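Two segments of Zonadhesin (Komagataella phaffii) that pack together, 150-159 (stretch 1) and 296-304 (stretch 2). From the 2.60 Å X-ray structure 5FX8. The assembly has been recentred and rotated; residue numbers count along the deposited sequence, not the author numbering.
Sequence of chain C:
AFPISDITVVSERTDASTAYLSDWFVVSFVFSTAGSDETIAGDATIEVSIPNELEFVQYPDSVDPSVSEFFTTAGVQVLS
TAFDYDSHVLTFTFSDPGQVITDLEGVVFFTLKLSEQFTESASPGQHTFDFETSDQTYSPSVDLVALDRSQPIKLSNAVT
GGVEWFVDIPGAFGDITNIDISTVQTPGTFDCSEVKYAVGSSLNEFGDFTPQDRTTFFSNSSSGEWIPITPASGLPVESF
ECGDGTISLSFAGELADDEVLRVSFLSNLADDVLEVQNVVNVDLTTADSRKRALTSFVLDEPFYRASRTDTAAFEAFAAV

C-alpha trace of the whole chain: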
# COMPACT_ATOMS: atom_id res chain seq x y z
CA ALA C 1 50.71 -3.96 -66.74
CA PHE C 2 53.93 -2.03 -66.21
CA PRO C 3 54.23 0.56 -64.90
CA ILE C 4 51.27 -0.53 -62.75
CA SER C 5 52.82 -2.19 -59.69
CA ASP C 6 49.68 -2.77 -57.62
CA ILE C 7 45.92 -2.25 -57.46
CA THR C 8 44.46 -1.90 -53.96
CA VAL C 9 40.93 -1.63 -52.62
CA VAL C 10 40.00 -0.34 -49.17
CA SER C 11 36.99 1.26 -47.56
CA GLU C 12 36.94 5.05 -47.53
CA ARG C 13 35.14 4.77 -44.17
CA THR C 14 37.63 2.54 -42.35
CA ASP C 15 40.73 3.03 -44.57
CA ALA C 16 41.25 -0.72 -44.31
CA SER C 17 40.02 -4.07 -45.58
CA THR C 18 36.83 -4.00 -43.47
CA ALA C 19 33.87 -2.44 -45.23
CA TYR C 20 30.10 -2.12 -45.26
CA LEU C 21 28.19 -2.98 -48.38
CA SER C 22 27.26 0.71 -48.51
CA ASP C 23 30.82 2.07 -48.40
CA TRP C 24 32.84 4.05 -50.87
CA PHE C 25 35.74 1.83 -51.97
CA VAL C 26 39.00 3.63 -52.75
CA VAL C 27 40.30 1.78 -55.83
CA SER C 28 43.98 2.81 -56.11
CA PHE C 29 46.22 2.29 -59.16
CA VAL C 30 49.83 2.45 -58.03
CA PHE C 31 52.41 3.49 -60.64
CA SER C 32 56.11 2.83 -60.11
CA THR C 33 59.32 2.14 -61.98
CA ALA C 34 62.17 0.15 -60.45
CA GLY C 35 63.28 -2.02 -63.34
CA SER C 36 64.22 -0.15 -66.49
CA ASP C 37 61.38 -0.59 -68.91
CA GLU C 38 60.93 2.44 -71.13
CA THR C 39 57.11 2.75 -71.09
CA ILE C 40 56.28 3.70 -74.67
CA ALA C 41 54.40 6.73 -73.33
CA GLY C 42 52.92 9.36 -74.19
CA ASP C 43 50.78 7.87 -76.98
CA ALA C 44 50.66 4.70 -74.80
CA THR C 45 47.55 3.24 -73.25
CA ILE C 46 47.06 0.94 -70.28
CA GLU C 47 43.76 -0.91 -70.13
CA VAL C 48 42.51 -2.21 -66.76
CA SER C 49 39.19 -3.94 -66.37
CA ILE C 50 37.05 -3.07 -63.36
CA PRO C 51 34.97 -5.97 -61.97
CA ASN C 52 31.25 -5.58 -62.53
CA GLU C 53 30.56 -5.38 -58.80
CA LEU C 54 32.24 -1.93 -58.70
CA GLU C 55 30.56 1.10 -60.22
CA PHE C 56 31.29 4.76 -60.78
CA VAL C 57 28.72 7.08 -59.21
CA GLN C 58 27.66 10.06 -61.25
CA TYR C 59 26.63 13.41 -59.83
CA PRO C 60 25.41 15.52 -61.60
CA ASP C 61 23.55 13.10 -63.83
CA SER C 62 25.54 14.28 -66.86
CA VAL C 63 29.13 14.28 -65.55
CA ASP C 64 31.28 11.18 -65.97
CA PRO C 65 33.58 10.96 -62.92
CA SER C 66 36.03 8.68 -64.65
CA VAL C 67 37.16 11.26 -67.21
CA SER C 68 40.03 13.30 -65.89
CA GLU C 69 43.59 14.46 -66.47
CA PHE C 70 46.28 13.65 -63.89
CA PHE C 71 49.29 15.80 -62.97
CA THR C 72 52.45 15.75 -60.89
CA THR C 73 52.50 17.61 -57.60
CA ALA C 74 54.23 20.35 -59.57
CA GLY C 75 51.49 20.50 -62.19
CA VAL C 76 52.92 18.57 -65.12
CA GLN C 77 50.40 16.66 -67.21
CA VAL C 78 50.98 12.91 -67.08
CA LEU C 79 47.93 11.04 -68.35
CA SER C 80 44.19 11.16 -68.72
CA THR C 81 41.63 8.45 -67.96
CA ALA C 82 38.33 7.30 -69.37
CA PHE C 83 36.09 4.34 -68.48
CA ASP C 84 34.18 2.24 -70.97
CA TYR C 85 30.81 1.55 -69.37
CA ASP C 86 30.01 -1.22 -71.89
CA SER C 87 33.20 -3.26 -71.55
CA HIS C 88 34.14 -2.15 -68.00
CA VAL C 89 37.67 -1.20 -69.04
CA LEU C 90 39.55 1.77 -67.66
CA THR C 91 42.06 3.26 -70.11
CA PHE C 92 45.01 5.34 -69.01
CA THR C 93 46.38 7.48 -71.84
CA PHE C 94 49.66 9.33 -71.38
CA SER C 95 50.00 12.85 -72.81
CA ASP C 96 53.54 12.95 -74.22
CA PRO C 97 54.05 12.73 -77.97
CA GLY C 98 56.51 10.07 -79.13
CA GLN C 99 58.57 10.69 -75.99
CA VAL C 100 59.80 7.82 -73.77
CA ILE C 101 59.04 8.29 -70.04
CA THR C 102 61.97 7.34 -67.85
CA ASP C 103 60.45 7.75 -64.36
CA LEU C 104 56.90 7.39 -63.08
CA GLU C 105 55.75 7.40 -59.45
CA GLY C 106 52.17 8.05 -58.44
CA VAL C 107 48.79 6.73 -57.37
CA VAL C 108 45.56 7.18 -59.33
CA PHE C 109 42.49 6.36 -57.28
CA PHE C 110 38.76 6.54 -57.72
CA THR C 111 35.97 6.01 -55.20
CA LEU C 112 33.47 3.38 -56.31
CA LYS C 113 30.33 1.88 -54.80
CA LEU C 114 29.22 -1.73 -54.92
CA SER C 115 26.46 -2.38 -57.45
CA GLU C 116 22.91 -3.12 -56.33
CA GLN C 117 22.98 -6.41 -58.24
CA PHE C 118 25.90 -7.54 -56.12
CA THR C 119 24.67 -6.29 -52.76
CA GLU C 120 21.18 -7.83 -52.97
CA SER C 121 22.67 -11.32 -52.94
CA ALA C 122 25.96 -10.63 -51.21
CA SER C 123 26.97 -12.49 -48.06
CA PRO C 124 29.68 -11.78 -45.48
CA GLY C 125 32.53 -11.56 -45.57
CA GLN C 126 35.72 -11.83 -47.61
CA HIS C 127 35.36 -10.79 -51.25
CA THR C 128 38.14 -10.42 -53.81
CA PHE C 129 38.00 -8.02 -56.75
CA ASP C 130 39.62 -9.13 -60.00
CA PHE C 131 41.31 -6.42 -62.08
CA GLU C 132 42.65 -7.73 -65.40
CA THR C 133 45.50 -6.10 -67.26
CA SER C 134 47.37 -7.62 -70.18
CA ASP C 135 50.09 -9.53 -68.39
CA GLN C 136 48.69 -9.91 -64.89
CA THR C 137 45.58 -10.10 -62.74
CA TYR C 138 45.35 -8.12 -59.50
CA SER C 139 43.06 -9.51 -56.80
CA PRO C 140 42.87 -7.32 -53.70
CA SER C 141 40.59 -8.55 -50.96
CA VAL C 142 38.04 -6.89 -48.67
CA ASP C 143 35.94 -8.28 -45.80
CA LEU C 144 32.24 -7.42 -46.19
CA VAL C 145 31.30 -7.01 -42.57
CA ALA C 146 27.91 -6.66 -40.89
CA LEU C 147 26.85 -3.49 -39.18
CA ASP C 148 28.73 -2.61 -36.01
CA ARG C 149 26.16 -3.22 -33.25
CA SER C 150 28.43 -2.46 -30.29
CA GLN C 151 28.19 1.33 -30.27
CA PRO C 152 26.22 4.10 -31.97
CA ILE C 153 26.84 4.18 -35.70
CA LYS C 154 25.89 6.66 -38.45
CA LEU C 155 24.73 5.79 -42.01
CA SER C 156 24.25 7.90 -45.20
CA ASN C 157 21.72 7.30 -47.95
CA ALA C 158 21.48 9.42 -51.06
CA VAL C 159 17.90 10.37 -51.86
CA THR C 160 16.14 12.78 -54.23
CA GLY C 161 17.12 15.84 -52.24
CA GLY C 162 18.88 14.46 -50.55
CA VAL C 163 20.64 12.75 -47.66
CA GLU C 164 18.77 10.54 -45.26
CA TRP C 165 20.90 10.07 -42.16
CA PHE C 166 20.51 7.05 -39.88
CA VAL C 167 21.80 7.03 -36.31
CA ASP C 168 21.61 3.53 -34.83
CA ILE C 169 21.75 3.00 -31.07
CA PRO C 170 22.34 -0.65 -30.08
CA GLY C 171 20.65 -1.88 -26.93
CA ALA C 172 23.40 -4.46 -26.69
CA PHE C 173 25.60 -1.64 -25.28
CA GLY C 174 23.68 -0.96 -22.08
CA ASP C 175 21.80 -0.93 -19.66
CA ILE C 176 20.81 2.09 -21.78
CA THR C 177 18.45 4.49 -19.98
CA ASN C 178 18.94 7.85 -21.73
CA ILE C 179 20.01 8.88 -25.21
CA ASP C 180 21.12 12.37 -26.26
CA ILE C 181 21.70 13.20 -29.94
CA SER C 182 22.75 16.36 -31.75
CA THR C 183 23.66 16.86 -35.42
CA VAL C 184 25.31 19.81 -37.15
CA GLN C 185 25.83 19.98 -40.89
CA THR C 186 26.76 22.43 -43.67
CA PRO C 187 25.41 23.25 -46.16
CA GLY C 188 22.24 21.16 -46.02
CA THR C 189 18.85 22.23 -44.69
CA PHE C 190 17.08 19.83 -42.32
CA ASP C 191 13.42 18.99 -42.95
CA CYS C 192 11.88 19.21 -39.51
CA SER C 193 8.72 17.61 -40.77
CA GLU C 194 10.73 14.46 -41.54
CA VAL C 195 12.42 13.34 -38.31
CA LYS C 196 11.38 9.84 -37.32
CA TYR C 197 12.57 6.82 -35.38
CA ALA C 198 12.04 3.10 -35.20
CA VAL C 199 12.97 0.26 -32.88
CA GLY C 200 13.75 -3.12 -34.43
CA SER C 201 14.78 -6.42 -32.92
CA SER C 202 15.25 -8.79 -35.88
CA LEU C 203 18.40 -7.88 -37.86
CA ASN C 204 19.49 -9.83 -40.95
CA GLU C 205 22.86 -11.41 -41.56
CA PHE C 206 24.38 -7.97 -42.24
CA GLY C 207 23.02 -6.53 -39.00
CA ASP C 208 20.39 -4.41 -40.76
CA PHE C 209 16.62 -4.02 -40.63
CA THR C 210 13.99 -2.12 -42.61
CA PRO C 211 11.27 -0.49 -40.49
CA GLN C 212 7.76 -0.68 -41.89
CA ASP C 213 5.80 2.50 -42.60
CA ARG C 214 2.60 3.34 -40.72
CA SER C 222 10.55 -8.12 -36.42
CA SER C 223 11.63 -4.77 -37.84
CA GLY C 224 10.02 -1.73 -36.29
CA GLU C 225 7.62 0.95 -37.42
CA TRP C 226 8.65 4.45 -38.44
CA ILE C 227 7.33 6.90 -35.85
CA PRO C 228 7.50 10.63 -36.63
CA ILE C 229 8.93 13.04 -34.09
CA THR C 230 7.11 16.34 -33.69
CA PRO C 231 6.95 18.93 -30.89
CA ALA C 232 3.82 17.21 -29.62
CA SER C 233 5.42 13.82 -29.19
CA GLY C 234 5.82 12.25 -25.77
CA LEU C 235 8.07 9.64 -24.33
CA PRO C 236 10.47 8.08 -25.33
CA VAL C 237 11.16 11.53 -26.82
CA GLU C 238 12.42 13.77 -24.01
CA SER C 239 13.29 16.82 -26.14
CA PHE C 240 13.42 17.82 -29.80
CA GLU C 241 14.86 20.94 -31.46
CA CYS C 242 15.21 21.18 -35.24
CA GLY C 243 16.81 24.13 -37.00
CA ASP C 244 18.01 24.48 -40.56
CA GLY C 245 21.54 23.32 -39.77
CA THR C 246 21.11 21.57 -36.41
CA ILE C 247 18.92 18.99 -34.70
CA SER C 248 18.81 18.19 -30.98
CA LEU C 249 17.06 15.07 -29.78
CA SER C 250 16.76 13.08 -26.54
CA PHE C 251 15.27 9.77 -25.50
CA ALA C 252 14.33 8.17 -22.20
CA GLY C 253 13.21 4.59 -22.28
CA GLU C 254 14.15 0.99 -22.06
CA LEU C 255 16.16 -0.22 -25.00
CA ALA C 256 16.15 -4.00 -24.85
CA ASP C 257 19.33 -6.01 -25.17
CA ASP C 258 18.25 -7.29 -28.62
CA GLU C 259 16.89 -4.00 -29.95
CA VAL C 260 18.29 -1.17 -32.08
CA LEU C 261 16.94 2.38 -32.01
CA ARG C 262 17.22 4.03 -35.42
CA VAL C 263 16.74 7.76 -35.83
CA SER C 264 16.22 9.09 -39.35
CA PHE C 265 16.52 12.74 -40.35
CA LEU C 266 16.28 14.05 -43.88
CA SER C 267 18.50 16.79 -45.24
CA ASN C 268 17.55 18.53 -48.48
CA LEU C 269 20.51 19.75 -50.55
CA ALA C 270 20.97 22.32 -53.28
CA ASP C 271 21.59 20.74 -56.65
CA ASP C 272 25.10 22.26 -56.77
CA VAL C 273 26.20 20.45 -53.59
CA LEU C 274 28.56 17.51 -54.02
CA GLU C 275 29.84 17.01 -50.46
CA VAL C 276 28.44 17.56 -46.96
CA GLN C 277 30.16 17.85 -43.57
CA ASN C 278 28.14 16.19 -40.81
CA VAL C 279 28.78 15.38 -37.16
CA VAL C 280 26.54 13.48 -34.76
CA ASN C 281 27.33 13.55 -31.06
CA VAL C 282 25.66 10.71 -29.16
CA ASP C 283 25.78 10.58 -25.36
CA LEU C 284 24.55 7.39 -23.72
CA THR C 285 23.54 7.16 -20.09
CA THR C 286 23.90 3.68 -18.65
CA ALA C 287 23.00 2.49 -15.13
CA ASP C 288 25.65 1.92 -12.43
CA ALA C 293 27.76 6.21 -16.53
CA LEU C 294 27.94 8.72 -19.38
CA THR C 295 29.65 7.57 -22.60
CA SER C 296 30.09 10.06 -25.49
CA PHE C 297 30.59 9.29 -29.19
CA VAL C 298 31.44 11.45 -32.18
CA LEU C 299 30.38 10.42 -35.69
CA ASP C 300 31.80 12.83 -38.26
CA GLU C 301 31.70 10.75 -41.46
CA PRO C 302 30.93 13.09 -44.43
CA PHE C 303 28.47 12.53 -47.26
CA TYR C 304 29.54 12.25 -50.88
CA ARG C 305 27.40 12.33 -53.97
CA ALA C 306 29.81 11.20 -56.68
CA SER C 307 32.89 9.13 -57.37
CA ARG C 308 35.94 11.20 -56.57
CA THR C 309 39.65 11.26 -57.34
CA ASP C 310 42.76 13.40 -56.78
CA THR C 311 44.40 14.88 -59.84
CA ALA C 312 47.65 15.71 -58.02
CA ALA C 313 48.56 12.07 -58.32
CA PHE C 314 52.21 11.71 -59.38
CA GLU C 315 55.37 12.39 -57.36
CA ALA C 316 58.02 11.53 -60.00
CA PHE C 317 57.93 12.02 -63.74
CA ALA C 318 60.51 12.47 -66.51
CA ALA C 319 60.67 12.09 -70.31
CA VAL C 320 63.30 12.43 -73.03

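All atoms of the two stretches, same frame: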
# COMPACT_ATOMS: atom_id res chain seq x y z
N SER C 150 27.83 -2.58 -31.61
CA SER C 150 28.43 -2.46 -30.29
C SER C 150 28.57 -1.02 -29.83
O SER C 150 29.10 -0.77 -28.75
CB SER C 150 29.82 -3.10 -30.27
OG SER C 150 30.80 -2.19 -30.76
N GLN C 151 28.13 -0.07 -30.63
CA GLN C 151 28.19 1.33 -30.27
C GLN C 151 27.29 2.07 -31.23
O GLN C 151 26.84 1.49 -32.22
CB GLN C 151 29.63 1.83 -30.33
CG GLN C 151 30.29 1.59 -31.65
CD GLN C 151 31.65 2.22 -31.72
OE1 GLN C 151 31.93 3.16 -30.99
NE2 GLN C 151 32.51 1.71 -32.60
N PRO C 152 26.98 3.34 -30.98
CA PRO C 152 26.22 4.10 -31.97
C PRO C 152 26.98 4.24 -33.27
O PRO C 152 28.16 4.58 -33.28
CB PRO C 152 26.03 5.45 -31.29
CG PRO C 152 26.19 5.16 -29.85
CD PRO C 152 27.21 4.11 -29.76
N ILE C 153 26.29 3.98 -34.38
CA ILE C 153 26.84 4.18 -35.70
C ILE C 153 26.00 5.21 -36.44
O ILE C 153 24.91 5.58 -36.01
CB ILE C 153 26.94 2.88 -36.50
CG1 ILE C 153 25.56 2.28 -36.72
CG2 ILE C 153 27.84 1.91 -35.78
CD1 ILE C 153 25.60 1.06 -37.56
N LYS C 154 26.52 5.68 -37.58
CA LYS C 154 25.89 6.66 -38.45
C LYS C 154 25.92 6.12 -39.88
O LYS C 154 26.92 5.54 -40.30
CB LYS C 154 26.61 8.00 -38.36
CG LYS C 154 25.71 9.16 -38.64
CD LYS C 154 26.29 10.11 -39.62
CE LYS C 154 27.53 10.70 -39.10
NZ LYS C 154 28.04 11.68 -40.07
N LEU C 155 24.83 6.28 -40.63
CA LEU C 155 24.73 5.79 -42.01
C LEU C 155 24.19 6.88 -42.93
O LEU C 155 23.34 7.67 -42.52
CB LEU C 155 23.84 4.54 -42.10
CG LEU C 155 24.27 3.34 -41.23
CD1 LEU C 155 23.30 2.19 -41.37
CD2 LEU C 155 25.66 2.86 -41.56
N SER C 156 24.69 6.94 -44.18
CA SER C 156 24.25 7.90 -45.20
C SER C 156 23.42 7.18 -46.25
O SER C 156 23.68 6.02 -46.57
CB SER C 156 25.42 8.57 -45.94
OG SER C 156 26.39 9.17 -45.10
N ASN C 157 22.45 7.86 -46.82
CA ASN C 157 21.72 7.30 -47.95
C ASN C 157 21.37 8.44 -48.89
O ASN C 157 20.66 9.36 -48.50
CB ASN C 157 20.44 6.58 -47.52
CG ASN C 157 20.72 5.30 -46.73
OD1 ASN C 157 21.06 4.26 -47.29
ND2 ASN C 157 20.54 5.38 -45.40
N ALA C 158 21.86 8.39 -50.11
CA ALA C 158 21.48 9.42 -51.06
C ALA C 158 20.01 9.27 -51.41
O ALA C 158 19.54 8.16 -51.69
CB ALA C 158 22.34 9.32 -52.32
N VAL C 159 19.27 10.37 -51.38
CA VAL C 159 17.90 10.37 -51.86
C VAL C 159 17.71 11.57 -52.78
O VAL C 159 18.60 12.40 -52.95
CB VAL C 159 16.87 10.37 -50.70
CG1 VAL C 159 17.14 9.19 -49.79
CG2 VAL C 159 16.96 11.65 -49.89
N SER C 296 30.26 9.18 -24.34
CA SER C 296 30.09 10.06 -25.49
C SER C 296 30.72 9.47 -26.74
O SER C 296 31.75 8.79 -26.68
CB SER C 296 30.69 11.42 -25.22
OG SER C 296 29.94 12.09 -24.23
N PHE C 297 30.10 9.75 -27.89
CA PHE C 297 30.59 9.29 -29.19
C PHE C 297 30.49 10.44 -30.18
O PHE C 297 29.57 11.26 -30.11
CB PHE C 297 29.79 8.10 -29.73
CG PHE C 297 29.78 6.90 -28.84
CD1 PHE C 297 28.94 6.85 -27.74
CD2 PHE C 297 30.59 5.82 -29.11
CE1 PHE C 297 28.93 5.76 -26.93
CE2 PHE C 297 30.58 4.72 -28.30
CZ PHE C 297 29.75 4.69 -27.20
N VAL C 298 31.43 10.48 -31.11
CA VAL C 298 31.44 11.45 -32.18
C VAL C 298 31.45 10.70 -33.50
O VAL C 298 32.24 9.77 -33.69
CB VAL C 298 32.65 12.40 -32.08
CG1 VAL C 298 32.50 13.54 -33.05
CG2 VAL C 298 32.73 12.93 -30.68
N LEU C 299 30.54 11.08 -34.40
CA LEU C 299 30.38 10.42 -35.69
C LEU C 299 30.43 11.50 -36.78
O LEU C 299 29.42 12.14 -37.08
CB LEU C 299 29.07 9.63 -35.73
CG LEU C 299 28.73 8.80 -34.49
CD1 LEU C 299 27.31 8.35 -34.55
CD2 LEU C 299 29.61 7.61 -34.37
N ASP C 300 31.60 11.70 -37.37
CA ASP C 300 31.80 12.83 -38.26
C ASP C 300 31.94 12.42 -39.72
O ASP C 300 32.35 13.25 -40.54
CB ASP C 300 33.01 13.65 -37.83
CG ASP C 300 34.18 12.79 -37.41
OD1 ASP C 300 34.29 11.64 -37.88
OD2 ASP C 300 35.01 13.27 -36.62
N GLU C 301 31.58 11.19 -40.07
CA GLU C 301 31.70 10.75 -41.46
C GLU C 301 30.94 11.69 -42.40
O GLU C 301 29.75 11.95 -42.18
CB GLU C 301 31.17 9.32 -41.60
CG GLU C 301 31.63 8.60 -42.87
CD GLU C 301 30.74 7.42 -43.24
OE1 GLU C 301 29.77 7.14 -42.49
OE2 GLU C 301 30.99 6.78 -44.30
N PRO C 302 31.60 12.23 -43.45
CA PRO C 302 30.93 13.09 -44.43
C PRO C 302 30.01 12.34 -45.37
O PRO C 302 29.96 11.11 -45.35
CB PRO C 302 32.09 13.70 -45.23
CG PRO C 302 33.27 13.45 -44.47
CD PRO C 302 33.05 12.22 -43.66
N PHE C 303 29.29 13.08 -46.20
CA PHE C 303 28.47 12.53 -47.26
C PHE C 303 29.01 12.97 -48.61
O PHE C 303 29.43 14.11 -48.78
CB PHE C 303 27.02 12.96 -47.12
CG PHE C 303 26.15 12.53 -48.25
CD1 PHE C 303 25.81 11.21 -48.40
CD2 PHE C 303 25.63 13.44 -49.13
CE1 PHE C 303 24.99 10.81 -49.41
CE2 PHE C 303 24.81 13.05 -50.15
CZ PHE C 303 24.49 11.74 -50.29
N TYR C 304 28.98 12.04 -49.56
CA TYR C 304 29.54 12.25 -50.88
C TYR C 304 28.50 11.85 -51.91
O TYR C 304 27.80 10.85 -51.74
CB TYR C 304 30.82 11.45 -51.08
CG TYR C 304 31.98 11.86 -50.20
CD1 TYR C 304 32.60 13.10 -50.38
CD2 TYR C 304 32.49 11.00 -49.24
CE1 TYR C 304 33.66 13.46 -49.61
CE2 TYR C 304 33.55 11.37 -48.47
CZ TYR C 304 34.14 12.60 -48.67
OH TYR C 304 35.21 13.00 -47.91

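The two stretches lie far apart in sequence, no touching residues being closer than 145 positions, yet they run side by side in nearly the same direction, their end-to-end vectors 15° apart. Their backbones stay too distant to pair as neighbouring strands of one sheet: the CA atoms of P152 and F297 are 7.3 Å apart, those of K154 and L299 6.5 Å, and those of S156 and F303 6.6 Å. No backbone-to-backbone hydrogen bond links them, so side chains must fill the gap, and together they bury 567 Å². From 152 to 157 the side chains alternate as in any extended chain: P152, K154 and S156 point toward stretch 2, while I153, L155 and N157 point away. The pattern does not extend to Q151 or A158.

The contact opens at Q151, whose side chain also points toward stretch 2. Its OE1 lies 3.4 Å from CE2 of F297, near the plane of the ring. This is where an aromatic ring carries its slightly positive C-H edge, a reasonable neighbour for a carbonyl oxygen.

P152 takes the face of the same ring. Its CD sits 3.5 Å from the centroid of the F297 ring and only 5° off the ring normal, an almost ideal CH-pi contact. The CD carbon of proline, bonded to nitrogen, has somewhat polarised hydrogens that suit the pi cloud. One aromatic residue thus receives two chemically different neighbours, at edge and face. The carbonyl of P152 also approaches the next inward-facing residue of stretch 2, with its O 3.5 Å from CD2 of L299.

I153 turns its side chain away and contributes mainly backbone, its C lying 3.9 Å from CD1 of L299.

K154 is the centre of the interface and has the largest covered area, 101 Å². Its long side chain reaches across the gap and passes L299, with CE 3.9 Å from CB of L299, while the ammonium group arrives where stretch 2 leaves its strand and turns through D300 and E301. There NZ donates a hydrogen bond to the backbone O of E301 at 2.7 Å, the one hydrogen bond between the stretches. NZ is also 3.3 Å from O of L299. The polar tip therefore lies among main-chain carbonyls at the end of the strand and in the loop, and NZ has a further hydrogen bond elsewhere in the structure. A buried lysine is tolerable when its charge is met in this way.

Beyond the loop, stretch 2 resumes as a strand and F303 faces back toward stretch 1. S156 offers a small side chain, and its CB comes to 3.6 Å from CD1 of F303. A158, with its CB directed sideways, adds a further apolar contact: that atom lies 3.8 Å from CZ of F303, at the ring edge.

The contact thus places an aromatic ring near each end, F297 against Q151 and P152, F303 against S156 and A158, and spends its one hydrogen bond in the middle.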